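Local structure of diadenosine tetraphosphatase, putative (Trypanosoma brucei, 2QJC) at the manganese (II) ion site. The protein probably hydrolyses diadenosine tetraphosphate symmetrically, as a metal-dependent phosphoesterase of the calcineurin-like family. Coordinates in Å, arbitrary orientation; residue numbers count along the deposited sequence, not the author numbering.

The manganese (II) ion site. Residues 26, 28, 53, 55, 57-58, 81-82, 141, 159-160, 204, 222. With MN (manganese (II) ion), chain B; MN (manganese (II) ion), chain C; PO4 (phosphate ion), chain D.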
# COMPACT_ATOMS: atom_id res chain seq x y z
N ASP A 26 -2.99 3.02 3.48
CA ASP A 26 -2.64 4.36 2.98
C ASP A 26 -2.40 5.36 4.11
O ASP A 26 -3.30 5.66 4.89
CB ASP A 26 -3.74 4.87 2.03
CG ASP A 26 -3.92 4.00 0.79
OD1 ASP A 26 -3.97 2.75 0.93
OD2 ASP A 26 -4.01 4.55 -0.33
N HIS A 28 -0.78 8.66 3.56
CA HIS A 28 -1.04 10.01 3.06
C HIS A 28 -0.63 11.12 4.03
O HIS A 28 -1.47 11.92 4.45
CB HIS A 28 -2.53 10.15 2.70
CG HIS A 28 -2.88 9.62 1.34
ND1 HIS A 28 -2.29 10.09 0.19
CD2 HIS A 28 -3.78 8.69 0.96
CE1 HIS A 28 -2.82 9.46 -0.85
NE2 HIS A 28 -3.72 8.61 -0.41
N VAL A 53 1.70 -0.03 2.20
CA VAL A 53 1.08 -0.36 0.92
C VAL A 53 1.25 0.79 -0.09
O VAL A 53 0.75 0.72 -1.22
CB VAL A 53 -0.44 -0.66 1.08
CG1 VAL A 53 -0.65 -1.83 2.05
CG2 VAL A 53 -1.19 0.60 1.54
N ASP A 55 1.43 5.19 -1.10
CA ASP A 55 0.62 6.39 -0.93
C ASP A 55 1.02 6.98 0.41
O ASP A 55 0.20 7.19 1.30
CB ASP A 55 -0.88 6.06 -0.98
CG ASP A 55 -1.50 6.34 -2.34
OD1 ASP A 55 -0.75 6.44 -3.33
OD2 ASP A 55 -2.75 6.45 -2.42
N VAL A 57 2.52 9.91 0.68
CA VAL A 57 2.38 11.36 0.60
C VAL A 57 1.04 11.90 0.11
O VAL A 57 0.10 11.15 -0.20
CB VAL A 57 3.48 11.94 -0.31
CG1 VAL A 57 4.83 11.31 0.03
CG2 VAL A 57 3.13 11.67 -1.77
N ASN A 58 0.97 13.23 0.04
CA ASN A 58 -0.20 13.96 -0.43
C ASN A 58 -1.40 13.89 0.51
O ASN A 58 -1.59 12.91 1.23
CB ASN A 58 -0.59 13.47 -1.83
CG ASN A 58 -1.39 14.50 -2.61
OD1 ASN A 58 -1.23 15.70 -2.43
ND2 ASN A 58 -2.24 14.02 -3.51
N ASN A 81 0.13 5.08 -6.21
CA ASN A 81 -0.00 5.91 -7.41
C ASN A 81 0.21 7.40 -7.13
O ASN A 81 0.53 8.15 -8.05
CB ASN A 81 -1.34 5.68 -8.14
CG ASN A 81 -2.53 6.03 -7.30
OD1 ASN A 81 -3.42 6.76 -7.75
ND2 ASN A 81 -2.57 5.51 -6.09
N HIS A 82 0.03 7.82 -5.89
CA HIS A 82 0.26 9.22 -5.54
C HIS A 82 1.76 9.43 -5.42
O HIS A 82 2.29 10.50 -5.74
CB HIS A 82 -0.44 9.59 -4.24
CG HIS A 82 -1.89 9.93 -4.41
ND1 HIS A 82 -2.32 11.22 -4.64
CD2 HIS A 82 -2.99 9.15 -4.42
CE1 HIS A 82 -3.64 11.21 -4.77
NE2 HIS A 82 -4.07 9.97 -4.64
N HIS A 141 0.03 -2.09 -4.18
CA HIS A 141 -0.76 -0.92 -3.79
C HIS A 141 -2.27 -1.02 -4.02
O HIS A 141 -3.05 -0.75 -3.10
CB HIS A 141 -0.22 0.34 -4.48
CG HIS A 141 -1.01 1.57 -4.17
ND1 HIS A 141 -1.10 2.09 -2.89
CD2 HIS A 141 -1.82 2.34 -4.94
CE1 HIS A 141 -1.93 3.12 -2.89
NE2 HIS A 141 -2.38 3.29 -4.12
N THR A 159 -1.07 -0.36 -9.47
CA THR A 159 -1.14 0.85 -8.65
C THR A 159 -2.46 1.61 -8.72
O THR A 159 -2.66 2.55 -7.94
CB THR A 159 -0.00 1.85 -8.98
OG1 THR A 159 -0.06 2.20 -10.37
CG2 THR A 159 1.35 1.25 -8.66
N THR A 160 -3.36 1.20 -9.62
CA THR A 160 -4.64 1.91 -9.76
C THR A 160 -5.92 1.09 -9.88
O THR A 160 -7.02 1.66 -9.82
CB THR A 160 -4.63 2.85 -11.00
OG1 THR A 160 -4.71 2.05 -12.19
CG2 THR A 160 -3.37 3.69 -11.06
N HIS A 204 -5.10 1.58 -1.41
CA HIS A 204 -5.61 2.35 -2.56
C HIS A 204 -7.09 2.74 -2.66
O HIS A 204 -7.41 3.93 -2.80
CB HIS A 204 -5.21 1.64 -3.86
CG HIS A 204 -5.72 2.30 -5.11
ND1 HIS A 204 -5.39 3.59 -5.46
CD2 HIS A 204 -6.52 1.83 -6.10
CE1 HIS A 204 -5.96 3.89 -6.61
NE2 HIS A 204 -6.65 2.84 -7.02
N ASP A 222 -7.27 0.01 3.11
CA ASP A 222 -7.50 1.44 3.05
C ASP A 222 -8.79 1.91 3.73
O ASP A 222 -9.82 2.10 3.08
CB ASP A 222 -7.47 1.95 1.60
CG ASP A 222 -7.35 3.47 1.53
OD1 ASP A 222 -7.42 4.12 2.61
OD2 ASP A 222 -7.18 4.01 0.42
MN MN B . -4.54 6.47 -1.34
MN MN C . -3.88 5.04 -4.53
P PO4 D . -6.76 7.36 -3.77
O1 PO4 D . -7.55 7.70 -2.39
O2 PO4 D . -7.61 6.27 -4.55
O3 PO4 D . -6.65 8.67 -4.60
O4 PO4 D . -5.36 6.78 -3.42
O HOH W 1 -6.50 6.52 -0.24
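Loop residues carry most of the dinuclear manganese centre, and His28, Asp55 (68°) and His204 adopt positive phi and direct their side chains at the metals, while Asn81 and His82 open helix 81-91. This is the two-metal active site of a calcineurin-like phosphoesterase. The ions lie 3.6 Å apart, MN (chain B) to MN (chain C), beneath a phosphate whose O4 bridges them. Asp55 points its carboxylate into the same gap: OD2 binds MN (chain B) at 2.1 Å and approaches MN (chain C) more loosely at 2.8 Å. Its OD1 receives the backbone N-H of His82 on the syn lone pair, which fixes the carboxylate's rotation. Asp26 likewise gives OD2 to MN (chain B) and takes the His204 N-H on OD1. His28 also binds there, NE2 to MN (chain B) at 2.5 Å, with ND1 anchored to Val57 O at 2.6 Å. At MN (chain C), His141 and His204 both hold CG anti to the backbone N (chi1 178°) but bind through opposite nitrogens, NE2 and ND1. The Asn81 amide is modelled with ND2 towards this ion, although its oxygen would be the expected ligand. His82 meets the phosphate edge-on, NE2 donating to O3 at 2.9 Å, nearly straight (164° at H). Phosphate may come from crystallisation, yet it occupies the likely substrate position. A water on MN (chain B) bridges phosphate O1 and Asp222, lying 2.7 Å from Asp222 OD2.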